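Local structure of putative thiosugar synthase (Amycolatopsis orientalis, 4N6F) at residues D68-E72 and L73-D77; M164-P167 and V168-R172; A204-E208 and L209-A213. The protein probably acts as a 2-thiosugar synthase, a TIM-barrel relative of the thiazole synthase ThiG that takes its sulphur from a carrier protein. One frame throughout, in Å; residues are numbered along the deposited sequence.

Contact 1 (D68-E72 and L73-D77); sequences DLADE and LPLDD. With CA (calcium ion), chain D.
Leu-69 and Leu-73 meet where helix 60-70 of the TIM barrel ends and the chain turns back toward strand 79-83, with an inverse gamma turn centred on Pro-74. The backbone closes the last helical turn: Leu-73 N gives its hydrogen to Leu-69 O at 3.1 Å. The same oxygen also accepts from Glu-72 N, so two donors grip it.

The apolar part lies on the face turned into the protein. Leu-69 and Leu-73 run side by side, their CD1 methyls 4.1 Å apart. Leu-75 comes across Leu-69 at about a right angle, CD2 to CD2 at 4.2 Å, while its other methyl, CD1, sits 4.0 Å from Ala-70 CB. Phe-51 of strand 50-52 packs against both Leu-69 and Leu-75, and helix 36-46 covers Leu-69 and Leu-73.

The polar part is a calcium site where the helix ends. Asp-68 binds the ion twice, through its backbone O and through OD1, the latter at 2.3 Å. Asp-71 reaches it with OD1 because CG stands between the backbone N and the carbonyl carbon (chi1 69°), and its OD2 takes a hydrogen from water 3, itself a calcium ligand. Glu-72 contributes OE2, also 2.3 Å from the metal, while OE1 forms a salt bridge with Arg-40; this pairing and the metal would together fix the carboxylate's rotation. Water 3 binds closely, and waters 2 and 4 lie farther from the ion, bringing the oxygens to seven.

Across the turn, water 1 links the two backbones, donating to Ala-70 O at 2.8 Å and accepting from Leu-75 N at 2.9 Å.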
ATOM      1  N   ASP A  68      33.452   6.220  -7.542  1.00 34.73           N
ATOM      2  CA  ASP A  68      32.913   6.880  -6.354  1.00 34.62           C
ATOM      3  C   ASP A  68      31.794   6.035  -5.707  1.00 34.10           C
ATOM      4  O   ASP A  68      31.782   5.850  -4.494  1.00 32.62           O
ATOM      5  CB  ASP A  68      32.399   8.290  -6.708  1.00 35.14           C
ATOM      6  CG  ASP A  68      32.188   9.186  -5.478  1.00 35.09           C
ATOM      7  OD1 ASP A  68      32.419   8.734  -4.339  1.00 36.41           O
ATOM      8  OD2 ASP A  68      31.795  10.364  -5.651  1.00 36.05           O
ATOM      9  N   LEU A  69      30.874   5.505  -6.511  1.00 33.50           N
ATOM     10  CA  LEU A  69      29.756   4.719  -5.976  1.00 31.68           C
ATOM     11  C   LEU A  69      30.203   3.358  -5.439  1.00 32.56           C
ATOM     12  O   LEU A  69      29.654   2.866  -4.455  1.00 31.14           O
ATOM     13  CB  LEU A  69      28.686   4.523  -7.047  1.00 32.70           C
ATOM     14  CG  LEU A  69      27.383   3.835  -6.620  1.00 33.41           C
ATOM     15  CD1 LEU A  69      26.643   4.617  -5.534  1.00 33.72           C
ATOM     16  CD2 LEU A  69      26.497   3.650  -7.840  1.00 33.84           C
ATOM     17  N   ALA A  70      31.213   2.772  -6.077  1.00 33.02           N
ATOM     18  CA  ALA A  70      31.630   1.395  -5.799  1.00 35.28           C
ATOM     19  C   ALA A  70      32.191   1.132  -4.397  1.00 36.53           C
ATOM     20  O   ALA A  70      32.137  -0.000  -3.936  1.00 37.13           O
ATOM     21  CB  ALA A  70      32.636   0.931  -6.849  1.00 35.41           C
ATOM     22  N   ASP A  71      32.736   2.144  -3.719  1.00 38.60           N
ATOM     23  CA  ASP A  71      33.222   1.935  -2.340  1.00 40.46           C
ATOM     24  C   ASP A  71      32.194   2.333  -1.276  1.00 41.95           C
ATOM     25  O   ASP A  71      32.499   2.319  -0.084  1.00 45.07           O
ATOM     26  CB  ASP A  71      34.562   2.646  -2.091  1.00 41.25           C
ATOM     27  CG  ASP A  71      34.445   4.162  -2.083  1.00 43.16           C
ATOM     28  OD1 ASP A  71      33.357   4.704  -2.361  1.00 43.78           O
ATOM     29  OD2 ASP A  71      35.457   4.825  -1.789  1.00 47.85           O
ATOM     30  N   GLU A  72      30.990   2.689  -1.706  1.00 41.86           N
ATOM     31  CA  GLU A  72      29.906   3.021  -0.781  1.00 43.60           C
ATOM     32  C   GLU A  72      28.706   2.087  -0.876  1.00 41.72           C
ATOM     33  O   GLU A  72      27.888   2.058   0.033  1.00 42.03           O
ATOM     34  CB  GLU A  72      29.458   4.455  -1.012  1.00 45.17           C
ATOM     35  CG  GLU A  72      30.491   5.456  -0.549  1.00 45.98           C
ATOM     36  CD  GLU A  72      30.137   6.861  -0.947  1.00 46.10           C
ATOM     37  OE1 GLU A  72      29.087   7.347  -0.481  1.00 46.30           O
ATOM     38  OE2 GLU A  72      30.910   7.474  -1.719  1.00 46.91           O
ATOM     39  N   LEU A  73      28.596   1.366  -1.990  1.00 41.55           N
ATOM     40  CA  LEU A  73      27.586   0.337  -2.198  1.00 41.81           C
ATOM     41  C   LEU A  73      28.295  -0.942  -2.609  1.00 39.50           C
ATOM     42  O   LEU A  73      29.282  -0.872  -3.329  1.00 42.14           O
ATOM     43  CB  LEU A  73      26.647   0.727  -3.346  1.00 41.52           C
ATOM     44  CG  LEU A  73      25.244   1.232  -3.062  1.00 43.31           C
ATOM     45  CD1 LEU A  73      24.513   1.349  -4.389  1.00 43.92           C
ATOM     46  CD2 LEU A  73      24.466   0.325  -2.123  1.00 44.27           C
ATOM     47  N   PRO A  74      27.783  -2.108  -2.183  1.00 38.79           N
ATOM     48  CA  PRO A  74      28.298  -3.377  -2.702  1.00 38.65           C
ATOM     49  C   PRO A  74      27.691  -3.703  -4.069  1.00 37.30           C
ATOM     50  O   PRO A  74      26.715  -4.443  -4.150  1.00 38.36           O
ATOM     51  CB  PRO A  74      27.848  -4.392  -1.643  1.00 38.28           C
ATOM     52  CG  PRO A  74      26.591  -3.818  -1.079  1.00 39.20           C
ATOM     53  CD  PRO A  74      26.767  -2.316  -1.128  1.00 40.50           C
ATOM     54  N   LEU A  75      28.265  -3.154  -5.136  1.00 36.77           N
ATOM     55  CA  LEU A  75      27.695  -3.325  -6.477  1.00 36.75           C
ATOM     56  C   LEU A  75      27.773  -4.767  -6.988  1.00 38.13           C
ATOM     57  O   LEU A  75      27.106  -5.116  -7.961  1.00 35.52           O
ATOM     58  CB  LEU A  75      28.338  -2.365  -7.474  1.00 36.13           C
ATOM     59  CG  LEU A  75      28.119  -0.873  -7.199  1.00 36.73           C
ATOM     60  CD1 LEU A  75      28.931  -0.032  -8.168  1.00 36.18           C
ATOM     61  CD2 LEU A  75      26.648  -0.479  -7.270  1.00 36.39           C
ATOM     62  N   ASP A  76      28.565  -5.601  -6.317  1.00 40.43           N
ATOM     63  CA  ASP A  76      28.607  -7.039  -6.597  1.00 42.18           C
ATOM     64  C   ASP A  76      27.321  -7.762  -6.187  1.00 40.26           C
ATOM     65  O   ASP A  76      27.026  -8.823  -6.711  1.00 42.87           O
ATOM     66  CB  ASP A  76      29.799  -7.696  -5.885  1.00 44.17           C
ATOM     67  CG  ASP A  76      29.718  -7.576  -4.364  1.00 46.80           C
ATOM     68  OD1 ASP A  76      30.013  -6.482  -3.834  1.00 50.12           O
ATOM     69  OD2 ASP A  76      29.348  -8.568  -3.700  1.00 48.59           O
ATOM     70  N   ASP A  77      26.576  -7.204  -5.239  1.00 40.61           N
ATOM     71  CA  ASP A  77      25.286  -7.771  -4.847  1.00 41.77           C
ATOM     72  C   ASP A  77      24.174  -7.478  -5.869  1.00 37.76           C
ATOM     73  O   ASP A  77      23.082  -7.998  -5.742  1.00 39.19           O
ATOM     74  CB  ASP A  77      24.855  -7.244  -3.470  1.00 46.87           C
ATOM     75  CG  ASP A  77      25.700  -7.804  -2.320  1.00 52.11           C
ATOM     76  OD1 ASP A  77      26.516  -8.728  -2.547  1.00 54.30           O
ATOM     77  OD2 ASP A  77      25.532  -7.314  -1.179  1.00 55.58           O
TER
HETATM   78 CA    CA D 302      32.993   7.176  -2.699  1.00 41.79          CA
HETATM   79  O   HOH W   1      30.977  -2.121  -5.439  1.00 35.40           O
HETATM   80  O   HOH W   2      33.798   7.049  -0.004  1.00 52.55           O
HETATM   81  O   HOH W   3      35.179   7.223  -3.527  1.00 36.99           O
HETATM   82  O   HOH W   4      33.173   9.643  -1.682  1.00 51.56           O

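Contact 2 (M164-P167 and V168-R172). With F6R (fructose -6-phosphate), chain F.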
ATOM      1  N   MET A 164       3.303   0.910 -18.791  1.00 25.26           N
ATOM      2  CA  MET A 164       3.123   2.276 -18.308  1.00 25.42           C
ATOM      3  C   MET A 164       1.848   2.400 -17.506  1.00 24.92           C
ATOM      4  O   MET A 164       0.780   2.037 -17.980  1.00 25.13           O
ATOM      5  CB  MET A 164       3.115   3.279 -19.458  1.00 27.87           C
ATOM      6  CG  MET A 164       2.772   4.706 -19.037  1.00 30.14           C
ATOM      7  SD  MET A 164       3.184   5.958 -20.274  1.00 31.04           S
ATOM      8  CE  MET A 164       4.761   6.521 -19.662  1.00 30.14           C
ATOM      9  N   ALA A 165       1.981   2.899 -16.281  1.00 23.70           N
ATOM     10  CA  ALA A 165       0.849   3.147 -15.401  1.00 24.46           C
ATOM     11  C   ALA A 165       0.194   4.497 -15.703  1.00 25.88           C
ATOM     12  O   ALA A 165      -1.021   4.596 -15.789  1.00 27.22           O
ATOM     13  CB  ALA A 165       1.309   3.104 -13.947  1.00 24.15           C
ATOM     14  N   SER A 166       1.015   5.535 -15.831  1.00 27.97           N
ATOM     15  CA  SER A 166       0.560   6.870 -16.223  1.00 28.76           C
ATOM     16  C   SER A 166       1.781   7.651 -16.721  1.00 29.23           C
ATOM     17  O   SER A 166       2.883   7.100 -16.749  1.00 28.80           O
ATOM     18  CB  SER A 166      -0.121   7.572 -15.051  1.00 28.97           C
ATOM     19  OG  SER A 166       0.748   7.679 -13.949  1.00 30.52           O
ATOM     20  N   PRO A 167       1.595   8.915 -17.146  1.00 29.81           N
ATOM     21  CA  PRO A 167       2.731   9.583 -17.773  1.00 29.75           C
ATOM     22  C   PRO A 167       3.928   9.767 -16.853  1.00 29.31           C
ATOM     23  O   PRO A 167       3.773   9.944 -15.641  1.00 27.23           O
ATOM     24  CB  PRO A 167       2.152  10.942 -18.204  1.00 30.55           C
ATOM     25  CG  PRO A 167       0.695  10.678 -18.389  1.00 30.89           C
ATOM     26  CD  PRO A 167       0.350   9.696 -17.304  1.00 30.82           C
ATOM     27  N   VAL A 168       5.109   9.711 -17.458  1.00 29.68           N
ATOM     28  CA  VAL A 168       6.368   9.821 -16.747  1.00 31.26           C
ATOM     29  C   VAL A 168       6.446  11.138 -15.992  1.00 30.82           C
ATOM     30  O   VAL A 168       6.127  12.187 -16.540  1.00 30.50           O
ATOM     31  CB  VAL A 168       7.558   9.701 -17.719  1.00 32.11           C
ATOM     32  CG1 VAL A 168       8.877  10.025 -17.030  1.00 32.83           C
ATOM     33  CG2 VAL A 168       7.614   8.296 -18.285  1.00 33.57           C
ATOM     34  N   ALA A 169       6.871  11.058 -14.731  1.00 29.97           N
ATOM     35  CA  ALA A 169       7.075  12.223 -13.853  1.00 29.45           C
ATOM     36  C   ALA A 169       5.791  12.860 -13.379  1.00 29.58           C
ATOM     37  O   ALA A 169       5.828  13.893 -12.720  1.00 30.08           O
ATOM     38  CB  ALA A 169       7.984  13.276 -14.499  1.00 28.93           C
ATOM     39  N   SER A 170       4.656  12.220 -13.643  1.00 29.95           N
ATOM     40  CA  SER A 170       3.371  12.845 -13.379  1.00 29.88           C
ATOM     41  C   SER A 170       2.822  12.564 -11.993  1.00 30.70           C
ATOM     42  O   SER A 170       1.927  13.274 -11.537  1.00 31.17           O
ATOM     43  CB  SER A 170       2.351  12.398 -14.428  1.00 31.10           C
ATOM     44  OG  SER A 170       1.890  11.088 -14.166  1.00 32.04           O
ATOM     45  N   GLY A 171       3.306  11.506 -11.335  1.00 29.42           N
ATOM     46  CA  GLY A 171       2.822  11.142 -10.003  1.00 28.71           C
ATOM     47  C   GLY A 171       1.344  10.774  -9.917  1.00 29.69           C
ATOM     48  O   GLY A 171       0.764  10.758  -8.823  1.00 31.02           O
ATOM     49  N   ARG A 172       0.735  10.463 -11.061  1.00 31.29           N
ATOM     50  CA  ARG A 172      -0.713  10.209 -11.147  1.00 32.37           C
ATOM     51  C   ARG A 172      -1.114   8.776 -10.799  1.00 32.51           C
ATOM     52  O   ARG A 172      -2.304   8.491 -10.678  1.00 34.13           O
ATOM     53  CB  ARG A 172      -1.233  10.551 -12.550  1.00 34.89           C
ATOM     54  CG  ARG A 172      -1.307  12.050 -12.843  1.00 37.40           C
ATOM     55  CD  ARG A 172      -1.583  12.330 -14.320  1.00 40.35           C
ATOM     56  NE  ARG A 172      -1.665  13.773 -14.596  1.00 44.40           N
ATOM     57  CZ  ARG A 172      -2.728  14.430 -15.077  1.00 44.41           C
ATOM     58  NH1 ARG A 172      -3.862  13.812 -15.384  1.00 44.85           N
ATOM     59  NH2 ARG A 172      -2.652  15.741 -15.263  1.00 45.93           N
TER
HETATM   60  C1  F6R F 304      13.672   4.017 -18.045  1.00 34.09           C
HETATM   61  C2  F6R F 304      13.730   4.972 -16.885  1.00 36.57           C
HETATM   62  C3  F6R F 304      12.803   6.156 -16.763  1.00 35.05           C
HETATM   63  C4  F6R F 304      11.435   5.646 -16.308  1.00 32.46           C
HETATM   64  C5  F6R F 304      10.556   6.783 -15.779  1.00 30.85           C
HETATM   65  C6  F6R F 304       9.475   6.256 -14.856  1.00 29.00           C
HETATM   66  O2  F6R F 304      14.521   4.764 -15.962  1.00 41.14           O
HETATM   67  O3  F6R F 304      12.666   6.924 -17.963  1.00 32.63           O
HETATM   68  O4  F6R F 304      10.767   5.022 -17.416  1.00 32.15           O
HETATM   69  O5  F6R F 304      11.324   7.746 -15.061  1.00 28.86           O
HETATM   70  O6  F6R F 304       8.602   7.331 -14.532  1.00 28.59           O
HETATM   71  P   F6R F 304       8.664   8.126 -13.151  1.00 27.31           P
HETATM   72  O1P F6R F 304       9.861   9.013 -13.318  1.00 25.96           O
HETATM   73  O2P F6R F 304       8.823   7.104 -12.058  1.00 29.47           O
HETATM   74  O3P F6R F 304       7.312   8.781 -13.131  1.00 26.98           O
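Ser-170 reaches back to Pro-167 with both its hydroxyl and its amide, closing a type II beta turn in the loop that follows strand 161-164 of the barrel. Ser-170 OG donates to Pro-167 O at 2.7 Å, tilted modestly from the carbonyl plane; Ser-170 N lies 3.2 Å from that oxygen and donates to it as well. With chi1 at 77°, OG is tucked between the two backbone branches of its own residue, within range of Pro-167 O. OG is used as an acceptor too, in a weak bond from Arg-172 N at 3.4 Å. With an alanine here Pro-167 O would probably be left with the longer turn bond, and Arg-172 N would lose its weak acceptor.

Ser-166 OG comes within 3.6 Å of Ser-170 OG, but its hydrogen bond goes to Gly-173 O, with a weak one to Gly-195 O; its flank rests on Arg-172 CB. Farther back in the loop, Met-164, bent at chi3, brings CE to 3.6 Å from Val-168 CG2, the two side chains crossing at about a right angle. The second methyl of Val-168, CG1, lies 3.7 Å from O6 of fructose-6-phosphate.

Arg-114 and Gly-196 N are among the donors that hold this ligand from elsewhere in the chain. Ala-169, at the third position of the turn, uses its N-H on the ligand: N donates to phosphate O3P at 2.8 Å and 160°. The turn thus presents a backbone N-H to an anion, recognising phosphate without a charged side chain of its own.

Contact 3 (A204-E208 and L209-A213); sequences AEAME and LGASA
Ala-206 and Ala-211 are joined by the outer bond of a Schellman motif that ends helix 200-208 of the TIM barrel: Ala-211 N donates to Ala-206 O at 3.2 Å, Gly-210 N to Met-207 O at 3.0 Å, and Gly-210 takes a positive phi of 98°. A CB at this position would jam against the preceding carbonyl oxygen. Ala-206 O has a second donor, Leu-209 N at 3.1 Å, and the two N-H groups reach it from opposite faces of the carbonyl plane.

Ala-211 turns its methyl back onto the helix, 4.2 Å from Ala-206 CB, and both pack on Val-193 of strand 191-194. Met-207 is bent at chi2 and chi3, which folds its end back against the returning chain; CE lies 3.4 Å from Ala-211 O, and SD flanks Ala-213 N. Leu-209 packs on Pro-177, Ile-180 and Arg-181 of helix 177-186. Glu-208 takes its carboxylate to the dimer interface: OE1 is hydrogen-bonded to Ser-199 OG of the second subunit, and OE2 is hydrogen-bonded to Arg-201 N of that subunit and to Ser-243 OG of its own chain.

Water 5 links the helix end to the outgoing chain, donating to Met-207 O and Ala-211 O, 2.8 Å from each.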
ATOM      1  N   ALA A 204       1.774  -0.563  -3.799  1.00 25.09           N
ATOM      2  CA  ALA A 204       0.880  -1.600  -3.264  1.00 24.74           C
ATOM      3  C   ALA A 204      -0.196  -1.970  -4.279  1.00 26.24           C
ATOM      4  O   ALA A 204      -0.487  -3.150  -4.474  1.00 25.79           O
ATOM      5  CB  ALA A 204       0.234  -1.153  -1.961  1.00 24.85           C
ATOM      6  N   GLU A 205      -0.778  -0.958  -4.924  1.00 26.84           N
ATOM      7  CA  GLU A 205      -1.787  -1.182  -5.948  1.00 28.13           C
ATOM      8  C   GLU A 205      -1.245  -2.020  -7.119  1.00 26.71           C
ATOM      9  O   GLU A 205      -1.890  -2.967  -7.550  1.00 25.44           O
ATOM     10  CB  GLU A 205      -2.352   0.146  -6.466  1.00 30.29           C
ATOM     11  CG  GLU A 205      -3.518  -0.036  -7.433  1.00 32.40           C
ATOM     12  CD  GLU A 205      -4.101   1.270  -7.930  1.00 35.08           C
ATOM     13  OE1 GLU A 205      -5.050   1.211  -8.744  1.00 38.11           O
ATOM     14  OE2 GLU A 205      -3.618   2.354  -7.524  1.00 37.90           O
ATOM     15  N   ALA A 206      -0.064  -1.675  -7.624  1.00 25.28           N
ATOM     16  CA  ALA A 206       0.527  -2.420  -8.733  1.00 24.79           C
ATOM     17  C   ALA A 206       0.639  -3.901  -8.406  1.00 24.06           C
ATOM     18  O   ALA A 206       0.289  -4.736  -9.225  1.00 24.52           O
ATOM     19  CB  ALA A 206       1.895  -1.876  -9.084  1.00 25.34           C
ATOM     20  N   MET A 207       1.108  -4.218  -7.208  1.00 23.31           N
ATOM     21  CA  MET A 207       1.291  -5.607  -6.809  1.00 24.95           C
ATOM     22  C   MET A 207      -0.039  -6.344  -6.689  1.00 25.60           C
ATOM     23  O   MET A 207      -0.122  -7.542  -7.004  1.00 25.23           O
ATOM     24  CB  MET A 207       2.052  -5.695  -5.489  1.00 25.31           C
ATOM     25  CG  MET A 207       3.401  -4.994  -5.500  1.00 26.42           C
ATOM     26  SD  MET A 207       4.511  -5.550  -6.800  1.00 26.57           S
ATOM     27  CE  MET A 207       4.981  -7.144  -6.163  1.00 27.18           C
ATOM     28  N   GLU A 208      -1.083  -5.630  -6.264  1.00 26.39           N
ATOM     29  CA  GLU A 208      -2.417  -6.227  -6.154  1.00 28.28           C
ATOM     30  C   GLU A 208      -3.063  -6.486  -7.511  1.00 27.56           C
ATOM     31  O   GLU A 208      -4.030  -7.221  -7.592  1.00 29.79           O
ATOM     32  CB  GLU A 208      -3.328  -5.389  -5.256  1.00 27.99           C
ATOM     33  CG  GLU A 208      -2.862  -5.423  -3.811  1.00 29.09           C
ATOM     34  CD  GLU A 208      -3.827  -4.793  -2.824  1.00 31.05           C
ATOM     35  OE1 GLU A 208      -4.891  -4.271  -3.228  1.00 35.12           O
ATOM     36  OE2 GLU A 208      -3.512  -4.828  -1.624  1.00 30.98           O
ATOM     37  N   LEU A 209      -2.517  -5.896  -8.572  1.00 27.09           N
ATOM     38  CA  LEU A 209      -2.925  -6.232  -9.940  1.00 26.48           C
ATOM     39  C   LEU A 209      -2.188  -7.476 -10.475  1.00 25.24           C
ATOM     40  O   LEU A 209      -2.496  -7.944 -11.559  1.00 24.76           O
ATOM     41  CB  LEU A 209      -2.650  -5.059 -10.887  1.00 26.51           C
ATOM     42  CG  LEU A 209      -3.347  -3.731 -10.589  1.00 26.92           C
ATOM     43  CD1 LEU A 209      -2.930  -2.717 -11.633  1.00 27.18           C
ATOM     44  CD2 LEU A 209      -4.858  -3.881 -10.556  1.00 27.63           C
ATOM     45  N   GLY A 210      -1.225  -7.991  -9.718  1.00 23.60           N
ATOM     46  CA  GLY A 210      -0.373  -9.099 -10.175  1.00 24.27           C
ATOM     47  C   GLY A 210       0.995  -8.688 -10.729  1.00 22.05           C
ATOM     48  O   GLY A 210       1.729  -9.523 -11.235  1.00 22.60           O
ATOM     49  N   ALA A 211       1.347  -7.412 -10.656  1.00 21.48           N
ATOM     50  CA  ALA A 211       2.692  -6.993 -11.085  1.00 22.08           C
ATOM     51  C   ALA A 211       3.738  -7.733 -10.245  1.00 21.77           C
ATOM     52  O   ALA A 211       3.508  -8.018  -9.067  1.00 21.63           O
ATOM     53  CB  ALA A 211       2.875  -5.494 -10.956  1.00 21.86           C
ATOM     54  N   SER A 212       4.858  -8.077 -10.869  1.00 21.48           N
ATOM     55  CA  SER A 212       5.963  -8.727 -10.162  1.00 21.65           C
ATOM     56  C   SER A 212       6.846  -7.686  -9.496  1.00 22.29           C
ATOM     57  O   SER A 212       7.575  -7.999  -8.548  1.00 21.49           O
ATOM     58  CB  SER A 212       6.810  -9.556 -11.128  1.00 21.10           C
ATOM     59  OG  SER A 212       6.055 -10.626 -11.652  1.00 21.85           O
ATOM     60  N   ALA A 213       6.803  -6.457 -10.011  1.00 22.15           N
ATOM     61  CA  ALA A 213       7.614  -5.376  -9.472  1.00 22.37           C
ATOM     62  C   ALA A 213       7.136  -4.027  -9.993  1.00 22.80           C
ATOM     63  O   ALA A 213       6.263  -3.939 -10.882  1.00 22.00           O
ATOM     64  CB  ALA A 213       9.084  -5.585  -9.837  1.00 22.57           C
TER
HETATM   65  O   HOH W   5       1.982  -9.431  -7.134  1.00 25.77           O

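In the fold
Contacts 1 and 3 both lie where a barrel helix ends and leads into the next strand, whereas contact 2 follows a strand and belongs to the opposite, ligand-binding end of the barrel. Contact 2 alone touches the fructose-6-phosphate. Its centre is about 16 Å from that of contact 3, with nearest atoms about 7 Å apart; strand 191-194 and its end tie them, hydrogen-bonding through the backbone to Ala-165 and Ser-166 on one side and to Ser-212 and Ala-213 on the other. The side chain of Ala-206 is about 12 Å from the sugar phosphate. Contact 1, with its calcium, is remote, its centre about 30 Å from that of contact 2 and about 29 Å from that of contact 3.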